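Local coordinates for protein putative aldehyde dehydrogenase AldY (Bacillus subtilis, PDB 4DNG) that probably oxidises aldehydes to carboxylates with NAD+ as cofactor and may protect the cell against stress from ethanol and related compounds, at residues Gly145-Ile150 / Leu170-Val175; Ser151-Pro156 / Lys177-Thr182; Val262-Asp267 / Ile294-Val299. All coordinates share one frame; numbering follows the deposited sequence.

Interaction 1. Residues Gly145-Ile150 / Leu170-Val175; sequences GVISSI and LGNSVV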
ATOM      1  N   GLY A 145      12.789   6.839   3.557  1.00 68.94           N
ATOM      2  CA  GLY A 145      13.708   6.434   4.619  1.00 66.42           C
ATOM      3  C   GLY A 145      14.561   5.251   4.180  1.00 65.86           C
ATOM      4  O   GLY A 145      15.310   5.334   3.191  1.00 75.85           O
ATOM      5  N   VAL A 146      14.445   4.143   4.894  1.00 56.07           N
ATOM      6  CA  VAL A 146      15.296   2.986   4.626  1.00 55.72           C
ATOM      7  C   VAL A 146      14.500   1.892   3.947  1.00 55.44           C
ATOM      8  O   VAL A 146      13.469   1.476   4.460  1.00 53.27           O
ATOM      9  CB  VAL A 146      15.917   2.424   5.911  1.00 54.36           C
ATOM     10  CG1 VAL A 146      16.718   1.166   5.598  1.00 55.41           C
ATOM     11  CG2 VAL A 146      16.777   3.487   6.587  1.00 57.70           C
ATOM     12  N   ILE A 147      15.002   1.420   2.806  1.00 53.83           N
ATOM     13  CA  ILE A 147      14.300   0.451   1.969  1.00 52.19           C
ATOM     14  C   ILE A 147      14.903  -0.928   2.258  1.00 60.21           C
ATOM     15  O   ILE A 147      16.134  -1.067   2.265  1.00 56.91           O
ATOM     16  CB  ILE A 147      14.507   0.763   0.458  1.00 55.39           C
ATOM     17  CG1 ILE A 147      14.184   2.232   0.111  1.00 55.11           C
ATOM     18  CG2 ILE A 147      13.742  -0.211  -0.437  1.00 55.85           C
ATOM     19  CD1 ILE A 147      12.763   2.671   0.415  1.00 54.99           C
ATOM     20  N   SER A 148      14.037  -1.922   2.505  1.00 62.23           N
ATOM     21  CA  SER A 148      14.424  -3.325   2.536  1.00 53.99           C
ATOM     22  C   SER A 148      14.123  -3.982   1.192  1.00 54.30           C
ATOM     23  O   SER A 148      12.961  -4.074   0.755  1.00 47.34           O
ATOM     24  CB  SER A 148      13.731  -4.077   3.660  1.00 58.58           C
ATOM     25  OG  SER A 148      14.474  -5.235   4.016  1.00 60.15           O
ATOM     26  N   SER A 149      15.182  -4.470   0.559  1.00 55.39           N
ATOM     27  CA  SER A 149      15.122  -4.948  -0.823  1.00 50.97           C
ATOM     28  C   SER A 149      15.608  -6.391  -0.927  1.00 52.89           C
ATOM     29  O   SER A 149      16.693  -6.706  -0.437  1.00 48.05           O
ATOM     30  CB  SER A 149      15.982  -4.033  -1.681  1.00 50.11           C
ATOM     31  OG  SER A 149      16.142  -4.552  -2.972  1.00 62.44           O
ATOM     32  N   ILE A 150      14.788  -7.252  -1.545  1.00 55.75           N
ATOM     33  CA  ILE A 150      15.043  -8.688  -1.670  1.00 51.23           C
ATOM     34  C   ILE A 150      14.811  -9.132  -3.108  1.00 60.17           C
ATOM     35  O   ILE A 150      13.749  -8.866  -3.685  1.00 66.01           O
ATOM     36  CB  ILE A 150      14.093  -9.508  -0.780  1.00 52.17           C
ATOM     37  CG1 ILE A 150      14.245  -9.107   0.689  1.00 54.48           C
ATOM     38  CG2 ILE A 150      14.292 -11.024  -0.979  1.00 42.69           C
ATOM     39  CD1 ILE A 150      13.071  -9.514   1.554  1.00 51.70           C
ATOM     40  N   LEU A 170      16.008   9.016  -4.789  1.00 69.46           N
ATOM     41  CA  LEU A 170      15.041   9.812  -4.047  1.00 65.18           C
ATOM     42  C   LEU A 170      15.415   9.940  -2.576  1.00 66.55           C
ATOM     43  O   LEU A 170      14.557  10.118  -1.696  1.00 70.90           O
ATOM     44  CB  LEU A 170      13.631   9.240  -4.258  1.00 62.53           C
ATOM     45  CG  LEU A 170      13.182   9.305  -5.731  1.00 60.97           C
ATOM     46  CD1 LEU A 170      12.066   8.326  -6.034  1.00 57.02           C
ATOM     47  CD2 LEU A 170      12.770  10.726  -6.102  1.00 62.38           C
ATOM     48  N   GLY A 171      16.713   9.838  -2.316  1.00 64.10           N
ATOM     49  CA  GLY A 171      17.272  10.157  -1.010  1.00 65.80           C
ATOM     50  C   GLY A 171      17.092   9.098   0.045  1.00 66.51           C
ATOM     51  O   GLY A 171      17.240   9.374   1.236  1.00 72.63           O
ATOM     52  N   ASN A 172      16.761   7.886  -0.373  1.00 65.68           N
ATOM     53  CA  ASN A 172      16.655   6.785   0.577  1.00 71.47           C
ATOM     54  C   ASN A 172      17.984   6.057   0.720  1.00 64.33           C
ATOM     55  O   ASN A 172      18.917   6.293  -0.043  1.00 67.43           O
ATOM     56  CB  ASN A 172      15.568   5.803   0.141  1.00 71.45           C
ATOM     57  CG  ASN A 172      14.246   6.481  -0.105  1.00 65.11           C
ATOM     58  OD1 ASN A 172      13.589   6.933   0.843  1.00 63.08           O
ATOM     59  ND2 ASN A 172      13.841   6.560  -1.386  1.00 55.01           N
ATOM     60  N   SER A 173      18.060   5.192   1.717  1.00 60.08           N
ATOM     61  CA  SER A 173      19.143   4.236   1.839  1.00 57.81           C
ATOM     62  C   SER A 173      18.533   2.855   1.671  1.00 57.49           C
ATOM     63  O   SER A 173      17.305   2.721   1.599  1.00 61.58           O
ATOM     64  CB  SER A 173      19.787   4.344   3.206  1.00 56.59           C
ATOM     65  OG  SER A 173      18.908   3.809   4.188  1.00 64.02           O
ATOM     66  N   VAL A 174      19.371   1.822   1.633  1.00 55.70           N
ATOM     67  CA  VAL A 174      18.925   0.510   1.150  1.00 54.39           C
ATOM     68  C   VAL A 174      19.730  -0.582   1.822  1.00 56.59           C
ATOM     69  O   VAL A 174      20.970  -0.551   1.834  1.00 58.48           O
ATOM     70  CB  VAL A 174      19.108   0.383  -0.392  1.00 54.07           C
ATOM     71  CG1 VAL A 174      18.595  -0.958  -0.946  1.00 49.93           C
ATOM     72  CG2 VAL A 174      18.425   1.538  -1.105  1.00 55.32           C
ATOM     73  N   VAL A 175      19.019  -1.549   2.382  1.00 52.44           N
ATOM     74  CA  VAL A 175      19.628  -2.802   2.738  1.00 54.78           C
ATOM     75  C   VAL A 175      19.093  -3.863   1.796  1.00 58.88           C
ATOM     76  O   VAL A 175      17.870  -4.105   1.730  1.00 56.50           O
ATOM     77  CB  VAL A 175      19.323  -3.152   4.178  1.00 61.35           C
ATOM     78  CG1 VAL A 175      19.820  -4.567   4.505  1.00 58.60           C
ATOM     79  CG2 VAL A 175      19.930  -2.093   5.077  1.00 56.90           C
TER
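N172 reaches across to the backbone of G145, and its amide oxygen does the gripping. G145 N donates to N172 OD1 at 2.8 Å, almost straight (174°) and in the plane of the carbonyl. CG of N172 is anti to its carbonyl carbon (chi1 -53°), which sets OD1 beside G145 N. ND2 turns to A167 O and F468 O. Four backbone bonds follow in parallel register. S173 N donates to G145 O, and I147 N to S173 O at 2.9 Å. V175 N meets I147 O, and S149 N meets V175 O. The close packing is at the N172 end. There I147 CG1 lies 3.8 Å from N172 CB, and V146 CG2 comes up to S173 OG, which bonds weakly to A53 O. Further along, side chains meet less closely: S149 CB is 4.1 Å from V174 CG1, and I150 points away, partly exposed. S149 OG bonds to H176 ND1, outside the pair. Helix 156-169 covers the face of I147, S149 and V174, and helix 43-60 covers that of S148, S173 and V175. The arrangement is a beta-alpha-beta crossover, strand 135-150, helix 156-169, strand 173-177, in the Rossmann-like NAD-binding domain of aldehyde dehydrogenases.

Interaction 2. Residues Ser151-Pro156 / Lys177-Thr182; sequences SPFNFP and KPDIQT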
ATOM      1  N   SER A 151      15.795  -9.813  -3.690  1.00 51.76           N
ATOM      2  CA  SER A 151      15.675 -10.228  -5.061  1.00 45.61           C
ATOM      3  C   SER A 151      15.877 -11.724  -5.235  1.00 51.34           C
ATOM      4  O   SER A 151      16.490 -12.362  -4.397  1.00 57.70           O
ATOM      5  CB  SER A 151      16.572  -9.391  -5.971  1.00 49.17           C
ATOM      6  OG  SER A 151      17.932  -9.494  -5.654  1.00 54.44           O
ATOM      7  N   PRO A 152      15.348 -12.300  -6.326  1.00 56.60           N
ATOM      8  CA  PRO A 152      15.410 -13.738  -6.473  1.00 50.23           C
ATOM      9  C   PRO A 152      16.513 -14.135  -7.444  1.00 51.67           C
ATOM     10  O   PRO A 152      17.246 -13.280  -7.906  1.00 57.49           O
ATOM     11  CB  PRO A 152      14.031 -14.043  -7.087  1.00 47.08           C
ATOM     12  CG  PRO A 152      13.808 -12.865  -8.023  1.00 48.03           C
ATOM     13  CD  PRO A 152      14.606 -11.694  -7.454  1.00 55.32           C
ATOM     14  N   PHE A 153      16.567 -15.416  -7.796  1.00 62.12           N
ATOM     15  CA  PHE A 153      17.627 -15.975  -8.643  1.00 57.08           C
ATOM     16  C   PHE A 153      17.441 -15.798 -10.138  1.00 63.11           C
ATOM     17  O   PHE A 153      18.348 -16.124 -10.891  1.00 63.67           O
ATOM     18  CB  PHE A 153      17.738 -17.472  -8.394  1.00 59.83           C
ATOM     19  CG  PHE A 153      16.528 -18.262  -8.827  1.00 63.04           C
ATOM     20  CD1 PHE A 153      16.325 -18.592 -10.179  1.00 68.05           C
ATOM     21  CD2 PHE A 153      15.598 -18.705  -7.883  1.00 69.32           C
ATOM     22  CE1 PHE A 153      15.213 -19.325 -10.581  1.00 72.61           C
ATOM     23  CE2 PHE A 153      14.481 -19.442  -8.277  1.00 71.04           C
ATOM     24  CZ  PHE A 153      14.291 -19.750  -9.627  1.00 77.25           C
ATOM     25  N   ASN A 154      16.252 -15.386 -10.577  1.00 64.48           N
ATOM     26  CA  ASN A 154      16.019 -15.165 -11.999  1.00 70.93           C
ATOM     27  C   ASN A 154      15.963 -13.685 -12.212  1.00 73.58           C
ATOM     28  O   ASN A 154      15.292 -12.986 -11.466  1.00 77.55           O
ATOM     29  CB  ASN A 154      14.734 -15.841 -12.497  1.00 87.07           C
ATOM     30  CG  ASN A 154      13.517 -15.525 -11.632  1.00112.49           C
ATOM     31  OD1 ASN A 154      13.174 -14.364 -11.405  1.00108.58           O
ATOM     32  ND2 ASN A 154      12.846 -16.576 -11.158  1.00132.86           N
ATOM     33  N   PHE A 155      16.696 -13.199 -13.205  1.00 72.64           N
ATOM     34  CA  PHE A 155      16.818 -11.752 -13.440  1.00 65.43           C
ATOM     35  C   PHE A 155      17.276 -10.980 -12.215  1.00 61.53           C
ATOM     36  O   PHE A 155      16.746  -9.903 -11.921  1.00 68.87           O
ATOM     37  CB  PHE A 155      15.526 -11.154 -14.025  1.00 72.87           C
ATOM     38  CG  PHE A 155      15.068 -11.826 -15.293  1.00 90.81           C
ATOM     39  CD1 PHE A 155      15.753 -11.613 -16.498  1.00 94.93           C
ATOM     40  CD2 PHE A 155      13.957 -12.680 -15.285  1.00 96.99           C
ATOM     41  CE1 PHE A 155      15.337 -12.234 -17.665  1.00101.32           C
ATOM     42  CE2 PHE A 155      13.537 -13.303 -16.449  1.00106.30           C
ATOM     43  CZ  PHE A 155      14.229 -13.078 -17.640  1.00108.91           C
ATOM     44  N   PRO A 156      18.298 -11.501 -11.514  1.00 61.49           N
ATOM     45  CA  PRO A 156      18.772 -10.885 -10.257  1.00 55.33           C
ATOM     46  C   PRO A 156      19.179  -9.411 -10.388  1.00 59.80           C
ATOM     47  O   PRO A 156      18.833  -8.612  -9.532  1.00 71.08           O
ATOM     48  CB  PRO A 156      20.015 -11.726  -9.911  1.00 53.09           C
ATOM     49  CG  PRO A 156      20.452 -12.306 -11.227  1.00 54.08           C
ATOM     50  CD  PRO A 156      19.145 -12.647 -11.893  1.00 50.57           C
ATOM     51  N   LYS A 177      19.321  -7.732  -0.159  1.00 56.12           N
ATOM     52  CA  LYS A 177      19.668  -9.147  -0.050  1.00 61.69           C
ATOM     53  C   LYS A 177      19.325  -9.968  -1.296  1.00 59.71           C
ATOM     54  O   LYS A 177      18.150 -10.275  -1.526  1.00 56.90           O
ATOM     55  CB  LYS A 177      19.002  -9.801   1.161  1.00 63.30           C
ATOM     56  CG  LYS A 177      19.470 -11.244   1.357  1.00 57.97           C
ATOM     57  CD  LYS A 177      18.458 -12.064   2.137  1.00 61.65           C
ATOM     58  CE  LYS A 177      18.791 -13.546   2.052  1.00 65.75           C
ATOM     59  NZ  LYS A 177      18.558 -14.067   0.672  1.00 69.12           N
ATOM     60  N   PRO A 178      20.348 -10.331  -2.101  1.00 55.95           N
ATOM     61  CA  PRO A 178      20.098 -11.164  -3.271  1.00 46.64           C
ATOM     62  C   PRO A 178      20.020 -12.590  -2.842  1.00 47.73           C
ATOM     63  O   PRO A 178      20.350 -12.911  -1.723  1.00 51.36           O
ATOM     64  CB  PRO A 178      21.373 -10.976  -4.123  1.00 51.66           C
ATOM     65  CG  PRO A 178      22.446 -10.607  -3.147  1.00 55.92           C
ATOM     66  CD  PRO A 178      21.733  -9.800  -2.083  1.00 59.85           C
ATOM     67  N   ASP A 179      19.571 -13.458  -3.723  1.00 50.60           N
ATOM     68  CA  ASP A 179      19.689 -14.858  -3.459  1.00 50.75           C
ATOM     69  C   ASP A 179      21.197 -15.104  -3.476  1.00 55.42           C
ATOM     70  O   ASP A 179      21.897 -14.717  -4.441  1.00 58.59           O
ATOM     71  CB  ASP A 179      18.983 -15.642  -4.573  1.00 52.67           C
ATOM     72  CG  ASP A 179      18.988 -17.124  -4.339  1.00 58.13           C
ATOM     73  OD1 ASP A 179      17.921 -17.734  -4.494  1.00 77.21           O
ATOM     74  OD2 ASP A 179      20.044 -17.695  -3.994  1.00 63.58           O
ATOM     75  N   ILE A 180      21.700 -15.741  -2.424  1.00 53.55           N
ATOM     76  CA  ILE A 180      23.124 -16.059  -2.354  1.00 52.90           C
ATOM     77  C   ILE A 180      23.619 -16.699  -3.670  1.00 57.68           C
ATOM     78  O   ILE A 180      24.692 -16.342  -4.168  1.00 59.48           O
ATOM     79  CB  ILE A 180      23.491 -16.922  -1.102  1.00 52.33           C
ATOM     80  CG1 ILE A 180      25.032 -17.066  -0.958  1.00 59.76           C
ATOM     81  CG2 ILE A 180      22.839 -18.312  -1.145  1.00 49.89           C
ATOM     82  CD1 ILE A 180      25.776 -15.756  -0.753  1.00 58.34           C
ATOM     83  N   GLN A 181      22.828 -17.598  -4.264  1.00 57.65           N
ATOM     84  CA  GLN A 181      23.276 -18.281  -5.482  1.00 59.72           C
ATOM     85  C   GLN A 181      23.480 -17.344  -6.664  1.00 63.85           C
ATOM     86  O   GLN A 181      24.119 -17.717  -7.636  1.00 66.11           O
ATOM     87  CB  GLN A 181      22.409 -19.497  -5.849  1.00 52.51           C
ATOM     88  CG  GLN A 181      22.762 -20.770  -5.066  1.00 60.19           C
ATOM     89  CD  GLN A 181      24.241 -21.181  -5.167  1.00 68.05           C
ATOM     90  OE1 GLN A 181      24.835 -21.273  -6.262  1.00 72.22           O
ATOM     91  NE2 GLN A 181      24.844 -21.425  -4.016  1.00 69.90           N
ATOM     92  N   THR A 182      22.942 -16.134  -6.579  1.00 63.49           N
ATOM     93  CA  THR A 182      23.180 -15.125  -7.616  1.00 63.28           C
ATOM     94  C   THR A 182      23.604 -13.791  -6.960  1.00 64.78           C
ATOM     95  O   THR A 182      23.176 -12.707  -7.370  1.00 72.24           O
ATOM     96  CB  THR A 182      21.916 -14.938  -8.484  1.00 58.82           C
ATOM     97  OG1 THR A 182      20.804 -14.797  -7.614  1.00 53.36           O
ATOM     98  CG2 THR A 182      21.636 -16.174  -9.356  1.00 57.73           C
TER
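D179 meets the loop at P152 and F153 with its side chain, which can be followed outward. Its CB lies 4.0 Å from F153 N and close to P152 C. CG is anti to the backbone N (chi1 -177°), and the carboxylate splits from there. OD1 lies near the plane of the F153 ring, at its edge, and 3.9 Å from F153 CB. OD2 turns back and accepts from Q181 N at 2.8 Å, on its anti side, which makes an Asx turn. An alanine in place of D179 would probably leave Q181 N without this acceptor and open a gap beside F153 CB. T182 packs farther along the same loop. Its OG1 sits 3.5 Å from F153 CA and bonds weakly back to D179 O, its CG2 faces F153 O, and its CB packs against the P156 ring, the two side chains crossing at about a right angle. S151 N donates to K177 O at 3.2 Å. S151 OG rests near P178 CA and bonds to S160 OG. The contact joins two loops that leave neighbouring parallel strands, 135-150 and 173-177. One leads into helix 156-169, the other into helix 183-196, and helix 83-94 packs on P156 and T182.

Interaction 3. Residues Val262-Asp267 / Ile294-Val299; sequences VLSDAD and IVHQDV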
ATOM      1  N   VAL A 262      -3.806 -15.201 -28.470  1.00 82.92           N
ATOM      2  CA  VAL A 262      -3.613 -15.091 -29.913  1.00 86.83           C
ATOM      3  C   VAL A 262      -4.974 -15.228 -30.591  1.00 90.78           C
ATOM      4  O   VAL A 262      -5.504 -16.336 -30.763  1.00 91.63           O
ATOM      5  CB  VAL A 262      -2.634 -16.180 -30.423  1.00 82.22           C
ATOM      6  CG1 VAL A 262      -2.591 -16.220 -31.951  1.00 80.31           C
ATOM      7  CG2 VAL A 262      -1.247 -15.967 -29.845  1.00 72.30           C
ATOM      8  N   LEU A 263      -5.535 -14.086 -30.972  1.00 88.81           N
ATOM      9  CA  LEU A 263      -6.922 -14.020 -31.404  1.00 84.05           C
ATOM     10  C   LEU A 263      -7.069 -14.389 -32.876  1.00 89.71           C
ATOM     11  O   LEU A 263      -6.075 -14.467 -33.603  1.00 93.30           O
ATOM     12  CB  LEU A 263      -7.500 -12.625 -31.122  1.00 85.70           C
ATOM     13  CG  LEU A 263      -7.347 -11.967 -29.740  1.00 80.03           C
ATOM     14  CD1 LEU A 263      -8.317 -10.797 -29.624  1.00 81.48           C
ATOM     15  CD2 LEU A 263      -7.556 -12.941 -28.590  1.00 77.03           C
ATOM     16  N   SER A 264      -8.315 -14.602 -33.312  1.00 87.66           N
ATOM     17  CA  SER A 264      -8.606 -15.078 -34.667  1.00 85.53           C
ATOM     18  C   SER A 264      -7.987 -14.236 -35.796  1.00 86.24           C
ATOM     19  O   SER A 264      -7.478 -14.782 -36.768  1.00 86.16           O
ATOM     20  CB  SER A 264     -10.113 -15.250 -34.877  1.00 85.56           C
ATOM     21  OG  SER A 264     -10.833 -14.102 -34.473  1.00 87.86           O
ATOM     22  N   ASP A 265      -8.012 -12.917 -35.663  1.00 89.28           N
ATOM     23  CA  ASP A 265      -7.453 -12.069 -36.717  1.00 96.45           C
ATOM     24  C   ASP A 265      -5.920 -11.874 -36.651  1.00 93.87           C
ATOM     25  O   ASP A 265      -5.323 -11.344 -37.584  1.00 93.11           O
ATOM     26  CB  ASP A 265      -8.211 -10.733 -36.830  1.00 96.49           C
ATOM     27  CG  ASP A 265      -8.177  -9.929 -35.551  1.00 96.30           C
ATOM     28  OD1 ASP A 265      -7.596 -10.414 -34.557  1.00 93.83           O
ATOM     29  OD2 ASP A 265      -8.744  -8.816 -35.540  1.00 96.23           O
ATOM     30  N   ALA A 266      -5.287 -12.318 -35.567  1.00 92.58           N
ATOM     31  CA  ALA A 266      -3.833 -12.146 -35.390  1.00 96.14           C
ATOM     32  C   ALA A 266      -2.976 -12.562 -36.580  1.00100.73           C
ATOM     33  O   ALA A 266      -3.328 -13.472 -37.338  1.00106.82           O
ATOM     34  CB  ALA A 266      -3.361 -12.897 -34.164  1.00102.21           C
ATOM     35  N   ASP A 267      -1.839 -11.890 -36.736  1.00 97.28           N
ATOM     36  CA  ASP A 267      -0.803 -12.361 -37.632  1.00 93.81           C
ATOM     37  C   ASP A 267      -0.122 -13.502 -36.890  1.00 88.04           C
ATOM     38  O   ASP A 267       0.516 -13.267 -35.865  1.00 87.95           O
ATOM     39  CB  ASP A 267       0.191 -11.236 -37.929  1.00 95.82           C
ATOM     40  CG  ASP A 267       1.421 -11.711 -38.701  1.00 99.60           C
ATOM     41  OD1 ASP A 267       1.923 -12.836 -38.456  1.00 95.56           O
ATOM     42  OD2 ASP A 267       1.908 -10.935 -39.546  1.00103.36           O
ATOM     43  N   ILE A 294      -2.708 -19.081 -25.232  1.00 76.18           N
ATOM     44  CA  ILE A 294      -4.097 -19.289 -25.566  1.00 84.17           C
ATOM     45  C   ILE A 294      -4.275 -18.849 -27.009  1.00 84.90           C
ATOM     46  O   ILE A 294      -3.936 -17.721 -27.370  1.00 85.12           O
ATOM     47  CB  ILE A 294      -5.004 -18.475 -24.627  1.00 82.73           C
ATOM     48  CG1 ILE A 294      -4.623 -18.752 -23.163  1.00 83.58           C
ATOM     49  CG2 ILE A 294      -6.467 -18.780 -24.904  1.00 73.76           C
ATOM     50  CD1 ILE A 294      -4.928 -17.621 -22.208  1.00 83.40           C
ATOM     51  N   VAL A 295      -4.781 -19.759 -27.834  1.00 77.98           N
ATOM     52  CA  VAL A 295      -4.876 -19.525 -29.255  1.00 78.86           C
ATOM     53  C   VAL A 295      -6.265 -19.900 -29.769  1.00 86.09           C
ATOM     54  O   VAL A 295      -6.714 -21.043 -29.585  1.00 90.92           O
ATOM     55  CB  VAL A 295      -3.797 -20.307 -30.024  1.00 79.23           C
ATOM     56  CG1 VAL A 295      -3.878 -20.004 -31.512  1.00 77.06           C
ATOM     57  CG2 VAL A 295      -2.411 -19.961 -29.500  1.00 81.87           C
ATOM     58  N   HIS A 296      -6.924 -18.924 -30.401  1.00 79.60           N
ATOM     59  CA  HIS A 296      -8.224 -19.100 -31.079  1.00 85.17           C
ATOM     60  C   HIS A 296      -8.222 -20.276 -32.011  1.00 90.57           C
ATOM     61  O   HIS A 296      -7.176 -20.610 -32.589  1.00 95.36           O
ATOM     62  CB  HIS A 296      -8.592 -17.835 -31.860  1.00 82.26           C
ATOM     63  CG  HIS A 296     -10.008 -17.831 -32.386  1.00 86.45           C
ATOM     64  ND1 HIS A 296     -10.340 -18.335 -33.595  1.00 89.19           N
ATOM     65  CD2 HIS A 296     -11.193 -17.355 -31.821  1.00 87.05           C
ATOM     66  CE1 HIS A 296     -11.663 -18.193 -33.792  1.00 87.41           C
ATOM     67  NE2 HIS A 296     -12.183 -17.594 -32.707  1.00 88.45           N
ATOM     68  N   GLN A 297      -9.400 -20.885 -32.183  1.00 85.66           N
ATOM     69  CA  GLN A 297      -9.560 -22.134 -32.952  1.00 87.31           C
ATOM     70  C   GLN A 297      -9.129 -22.123 -34.433  1.00 89.26           C
ATOM     71  O   GLN A 297      -8.415 -23.029 -34.862  1.00 88.81           O
ATOM     72  CB  GLN A 297     -10.985 -22.702 -32.798  1.00 90.39           C
ATOM     73  CG  GLN A 297     -12.115 -21.804 -33.303  1.00 91.78           C
ATOM     74  CD  GLN A 297     -13.475 -22.489 -33.299  1.00 95.60           C
ATOM     75  OE1 GLN A 297     -13.897 -23.078 -32.299  1.00 93.70           O
ATOM     76  NE2 GLN A 297     -14.177 -22.400 -34.420  1.00104.04           N
ATOM     77  N   ASP A 298      -9.554 -21.118 -35.206  1.00 95.05           N
ATOM     78  CA  ASP A 298      -9.319 -21.110 -36.667  1.00100.67           C
ATOM     79  C   ASP A 298      -7.840 -20.929 -37.045  1.00 99.29           C
ATOM     80  O   ASP A 298      -7.491 -21.004 -38.221  1.00107.60           O
ATOM     81  CB  ASP A 298     -10.162 -20.036 -37.398  1.00102.28           C
ATOM     82  CG  ASP A 298     -11.654 -20.102 -37.068  1.00103.77           C
ATOM     83  OD1 ASP A 298     -12.205 -21.216 -36.916  1.00104.62           O
ATOM     84  OD2 ASP A 298     -12.280 -19.018 -36.971  1.00103.19           O
ATOM     85  N   VAL A 299      -6.984 -20.681 -36.057  1.00 89.96           N
ATOM     86  CA  VAL A 299      -5.576 -20.372 -36.316  1.00 90.46           C
ATOM     87  C   VAL A 299      -4.664 -21.220 -35.415  1.00 85.92           C
ATOM     88  O   VAL A 299      -3.431 -21.192 -35.525  1.00 79.37           O
ATOM     89  CB  VAL A 299      -5.288 -18.855 -36.178  1.00 95.16           C
ATOM     90  CG1 VAL A 299      -3.912 -18.529 -36.715  1.00 97.51           C
ATOM     91  CG2 VAL A 299      -6.318 -18.033 -36.946  1.00 91.91           C
TER
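V262 and V295 pair as a parallel beta bridge, their CA atoms 4.7 Å apart. V262 N donates to I294 O at 2.8 Å, and H296 N donates to V262 O at 3.0 Å. Both donors lie nearly in line with the carbonyl they meet. The second bond is straight (169°) and the first more bent (145°). Past the bridge the strand pairing ends. L263 to A266 form a type I beta turn, closed by A266 N to L263 O, while H296 stands at the N-cap of helix 297-313.

V262 and V295 lie side by side and point the same way, V262 CB 3.9 Å from V295 CG2. Beyond them S264 meets the H296 ring. The imidazole comes under S264 because its CG is anti to the backbone N. S264 CB sits over the centre of one face, 3.4 Å from the ring centroid and 14° off the normal, a CH-pi contact. S264 OG bonds to D395 OD2, a second tie for this residue. The ring's ND1 also accepts weakly from D298 N, a capping bond that would help hold the imidazole in its rotation. V299 completes the contact with its CG2, 3.5 Å from S264 O.

The bridge lies at the ends of strands 258-262 and 290-296, where segment 262-267 leads into helix 268-281 and segment 294-299 into helix 297-313. Helix 268-281 packs against V262 and V299. Strand 386-392 pairs with V295 on its other edge, strand 410-414 bonds to L263, and helix 395-403 lies against L263, I294 and H296.

In the fold
Interaction 2 continues from interaction 1, where the two strands end. Their centres are 17 Å apart, and they touch where S149 O lies 2.8 Å from K177 N, a probable hydrogen bond. Interaction 2 lies nearer the likely cofactor site: the P152 side chain is about 5 Å from G231, assigned to NAD+ binding by similarity, and about 8 Å from the predicted active-site E253. S149 of interaction 1 is about 11 Å from E253, side chain to side chain. Interaction 3 belongs to a different sheet, away from these sites. Its centre is 45 Å from that of interaction 1 and 37 Å from that of interaction 2.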